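Hypothetical protein (PDB 4QE0) is of unknown function; it is a DUF5043 family protein from Bacteroides uniformis, with an antiparallel sheet flanked by helices. Local coordinates at residues S39-Y45 and N122-F128. Numbering follows the deposited sequence.
Sequences SQFVTLY and NFNFFTF
Val-42 and Phe-125 face each other as a hydrogen-bonded antiparallel pair in the middle of the contact. The nitrogen of Val-42 gives a 2.7 Å bond to Phe-125 O. Leu-44 and Phe-123 form the next such pair, with Leu-44 N to Phe-123 O at 2.9 Å. The face carrying Val-42, Leu-44, Phe-123 and Phe-125 is buried and tightly packed. Val-42 CB lies over one face of the Phe-125 ring, a CH-pi contact 4.2 Å from the centroid. Leu-44 CD2 comes to the edge of the same ring. Phe-125 CG stands between its backbone N and carbonyl carbon (chi1 47°), which turns the ring toward strand 41-45.

On the other face Phe-41, Thr-43, Tyr-45 and Phe-126 are partly exposed, with Asn-122 and Asn-124 buried among them. There the Phe-41 and Phe-126 rings meet obliquely, planes at 55°, with Phe-41 CD1 3.5 Å from Phe-126 CZ. Ser-39 O lies at the Phe-126 edge, in plane. With an alanine at Phe-126, the Phe-41 ring would probably lose its aromatic neighbour and a gap would open beside Ser-39 O. Further along, Asn-124 is buried, and its ND2 donates to Val-42 O at 3.1 Å, from the opposite face of that carbonyl to Phe-125 N. Beyond the strands, Thr-127 OG1 donates to a lone pair of Gln-40 OE1 at 2.6 Å, and Thr-127 N bonds to Gln-40 O.

Strands 41-45 and 118-126 are central neighbours in an antiparallel sheet. Strand 29-36 pairs with the former and strand 106-111 with the latter. Helix 136-143 packs on the Leu-44 and Phe-123 end of the buried face, through Tyr-139 and Ile-142.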
loop_
_atom_site.group_PDB
_atom_site.type_symbol
_atom_site.label_atom_id
_atom_site.label_comp_id
_atom_site.label_asym_id
_atom_site.label_seq_id
_atom_site.Cartn_x
_atom_site.Cartn_y
_atom_site.Cartn_z
ATOM N N SER A 39 -32.054 2.687 6.705
ATOM C CA SER A 39 -31.255 2.329 5.521
ATOM C C SER A 39 -30.194 1.253 5.795
ATOM O O SER A 39 -29.659 0.677 4.855
ATOM C CB SER A 39 -30.543 3.575 5.023
ATOM O OG SER A 39 -29.625 4.008 6.010
ATOM N N GLN A 40 -29.895 1.021 7.068
ATOM C CA GLN A 40 -28.810 0.145 7.502
ATOM C C GLN A 40 -27.424 0.606 6.972
ATOM O O GLN A 40 -26.524 -0.201 6.781
ATOM C CB GLN A 40 -29.133 -1.297 7.126
ATOM C CG GLN A 40 -30.313 -1.842 7.931
ATOM C CD GLN A 40 -29.944 -2.023 9.380
ATOM O OE1 GLN A 40 -29.057 -2.805 9.696
ATOM N NE2 GLN A 40 -30.614 -1.307 10.270
ATOM N N PHE A 41 -27.290 1.913 6.772
ATOM C CA PHE A 41 -26.052 2.541 6.312
ATOM C C PHE A 41 -25.145 2.819 7.502
ATOM O O PHE A 41 -25.590 3.362 8.521
ATOM C CB PHE A 41 -26.405 3.855 5.619
ATOM C CG PHE A 41 -25.275 4.501 4.868
ATOM C CD1 PHE A 41 -24.648 3.826 3.842
ATOM C CD2 PHE A 41 -24.877 5.792 5.160
ATOM C CE1 PHE A 41 -23.641 4.422 3.117
ATOM C CE2 PHE A 41 -23.854 6.398 4.432
ATOM C CZ PHE A 41 -23.253 5.710 3.414
ATOM N N VAL A 42 -23.890 2.397 7.391
ATOM C CA VAL A 42 -22.913 2.501 8.454
ATOM C C VAL A 42 -21.887 3.557 8.109
ATOM O O VAL A 42 -21.427 3.607 6.981
ATOM C CB VAL A 42 -22.163 1.175 8.655
ATOM C CG1 VAL A 42 -21.172 1.282 9.802
ATOM C CG2 VAL A 42 -23.139 0.032 8.876
ATOM N N THR A 43 -21.537 4.378 9.095
ATOM C CA THR A 43 -20.423 5.326 8.996
ATOM C C THR A 43 -19.461 4.926 10.123
ATOM O O THR A 43 -19.838 4.921 11.288
ATOM C CB THR A 43 -20.904 6.788 9.141
ATOM O OG1 THR A 43 -21.912 7.067 8.154
ATOM C CG2 THR A 43 -19.746 7.769 8.967
ATOM N N LEU A 44 -18.251 4.520 9.753
ATOM C CA LEU A 44 -17.262 3.961 10.666
ATOM C C LEU A 44 -16.031 4.841 10.657
ATOM O O LEU A 44 -15.459 5.097 9.587
ATOM C CB LEU A 44 -16.915 2.537 10.216
ATOM C CG LEU A 44 -15.888 1.762 11.044
ATOM C CD1 LEU A 44 -16.465 1.509 12.436
ATOM C CD2 LEU A 44 -15.499 0.454 10.368
ATOM N N TYR A 45 -15.606 5.292 11.834
ATOM C CA TYR A 45 -14.530 6.269 11.935
ATOM C C TYR A 45 -13.859 6.296 13.274
ATOM O O TYR A 45 -14.487 6.038 14.289
ATOM C CB TYR A 45 -15.034 7.676 11.610
ATOM C CG TYR A 45 -16.196 8.174 12.433
ATOM C CD1 TYR A 45 -17.498 7.758 12.161
ATOM C CD2 TYR A 45 -16.008 9.082 13.470
ATOM C CE1 TYR A 45 -18.578 8.232 12.897
ATOM C CE2 TYR A 45 -17.088 9.572 14.190
ATOM C CZ TYR A 45 -18.370 9.139 13.896
ATOM O OH TYR A 45 -19.465 9.572 14.604
ATOM N N ASN A 122 -12.600 7.987 6.876
ATOM C CA ASN A 122 -13.761 7.264 7.353
ATOM C C ASN A 122 -14.283 6.333 6.283
ATOM O O ASN A 122 -13.861 6.417 5.118
ATOM C CB ASN A 122 -14.830 8.199 7.916
ATOM C CG ASN A 122 -15.415 9.136 6.885
ATOM O OD1 ASN A 122 -16.071 8.703 5.961
ATOM N ND2 ASN A 122 -15.229 10.432 7.085
ATOM N N PHE A 123 -15.127 5.407 6.702
ATOM C CA PHE A 123 -15.607 4.313 5.864
ATOM C C PHE A 123 -17.145 4.277 5.877
ATOM O O PHE A 123 -17.778 4.563 6.907
ATOM C CB PHE A 123 -15.047 2.992 6.371
ATOM C CG PHE A 123 -13.554 2.956 6.452
ATOM C CD1 PHE A 123 -12.799 2.734 5.311
ATOM C CD2 PHE A 123 -12.887 3.212 7.645
ATOM C CE1 PHE A 123 -11.409 2.740 5.373
ATOM C CE2 PHE A 123 -11.494 3.208 7.703
ATOM C CZ PHE A 123 -10.758 2.958 6.563
ATOM N N ASN A 124 -17.742 3.904 4.743
ATOM C CA ASN A 124 -19.185 3.707 4.663
ATOM C C ASN A 124 -19.482 2.394 3.960
ATOM O O ASN A 124 -18.814 2.021 2.993
ATOM C CB ASN A 124 -19.904 4.833 3.901
ATOM C CG ASN A 124 -19.876 6.159 4.622
ATOM O OD1 ASN A 124 -19.167 7.056 4.218
ATOM N ND2 ASN A 124 -20.647 6.288 5.684
ATOM N N PHE A 125 -20.483 1.688 4.477
ATOM C CA PHE A 125 -20.995 0.480 3.863
ATOM C C PHE A 125 -22.344 0.177 4.535
ATOM O O PHE A 125 -22.783 0.938 5.387
ATOM C CB PHE A 125 -20.036 -0.702 4.073
ATOM C CG PHE A 125 -19.553 -0.850 5.492
ATOM C CD1 PHE A 125 -20.292 -1.577 6.428
ATOM C CD2 PHE A 125 -18.342 -0.279 5.886
ATOM C CE1 PHE A 125 -19.850 -1.696 7.728
ATOM C CE2 PHE A 125 -17.880 -0.421 7.177
ATOM C CZ PHE A 125 -18.629 -1.130 8.098
ATOM N N PHE A 126 -22.987 -0.913 4.151
ATOM C CA PHE A 126 -24.288 -1.277 4.738
ATOM C C PHE A 126 -24.138 -2.514 5.608
ATOM O O PHE A 126 -23.271 -3.344 5.358
ATOM C CB PHE A 126 -25.303 -1.516 3.629
ATOM C CG PHE A 126 -25.661 -0.269 2.856
ATOM C CD1 PHE A 126 -24.890 0.163 1.783
ATOM C CD2 PHE A 126 -26.787 0.460 3.194
ATOM C CE1 PHE A 126 -25.227 1.304 1.075
ATOM C CE2 PHE A 126 -27.143 1.586 2.483
ATOM C CZ PHE A 126 -26.367 2.015 1.425
ATOM N N THR A 127 -25.006 -2.660 6.609
ATOM C CA THR A 127 -24.882 -3.773 7.544
ATOM C C THR A 127 -25.137 -5.121 6.880
ATOM O O THR A 127 -24.688 -6.159 7.377
ATOM C CB THR A 127 -25.882 -3.682 8.690
ATOM O OG1 THR A 127 -27.197 -3.814 8.153
ATOM C CG2 THR A 127 -25.736 -2.382 9.435
ATOM N N PHE A 128 -25.829 -5.107 5.745
ATOM C CA PHE A 128 -26.118 -6.332 5.005
ATOM C C PHE A 128 -25.039 -6.701 3.992
ATOM O O PHE A 128 -25.175 -7.697 3.280
ATOM C CB PHE A 128 -27.477 -6.244 4.321
ATOM C CG PHE A 128 -27.694 -4.973 3.523
ATOM C CD1 PHE A 128 -27.152 -4.822 2.268
ATOM C CD2 PHE A 128 -28.486 -3.956 4.037
ATOM C CE1 PHE A 128 -27.385 -3.673 1.534
ATOM C CE2 PHE A 128 -28.712 -2.810 3.316
ATOM C CZ PHE A 128 -28.170 -2.671 2.064
#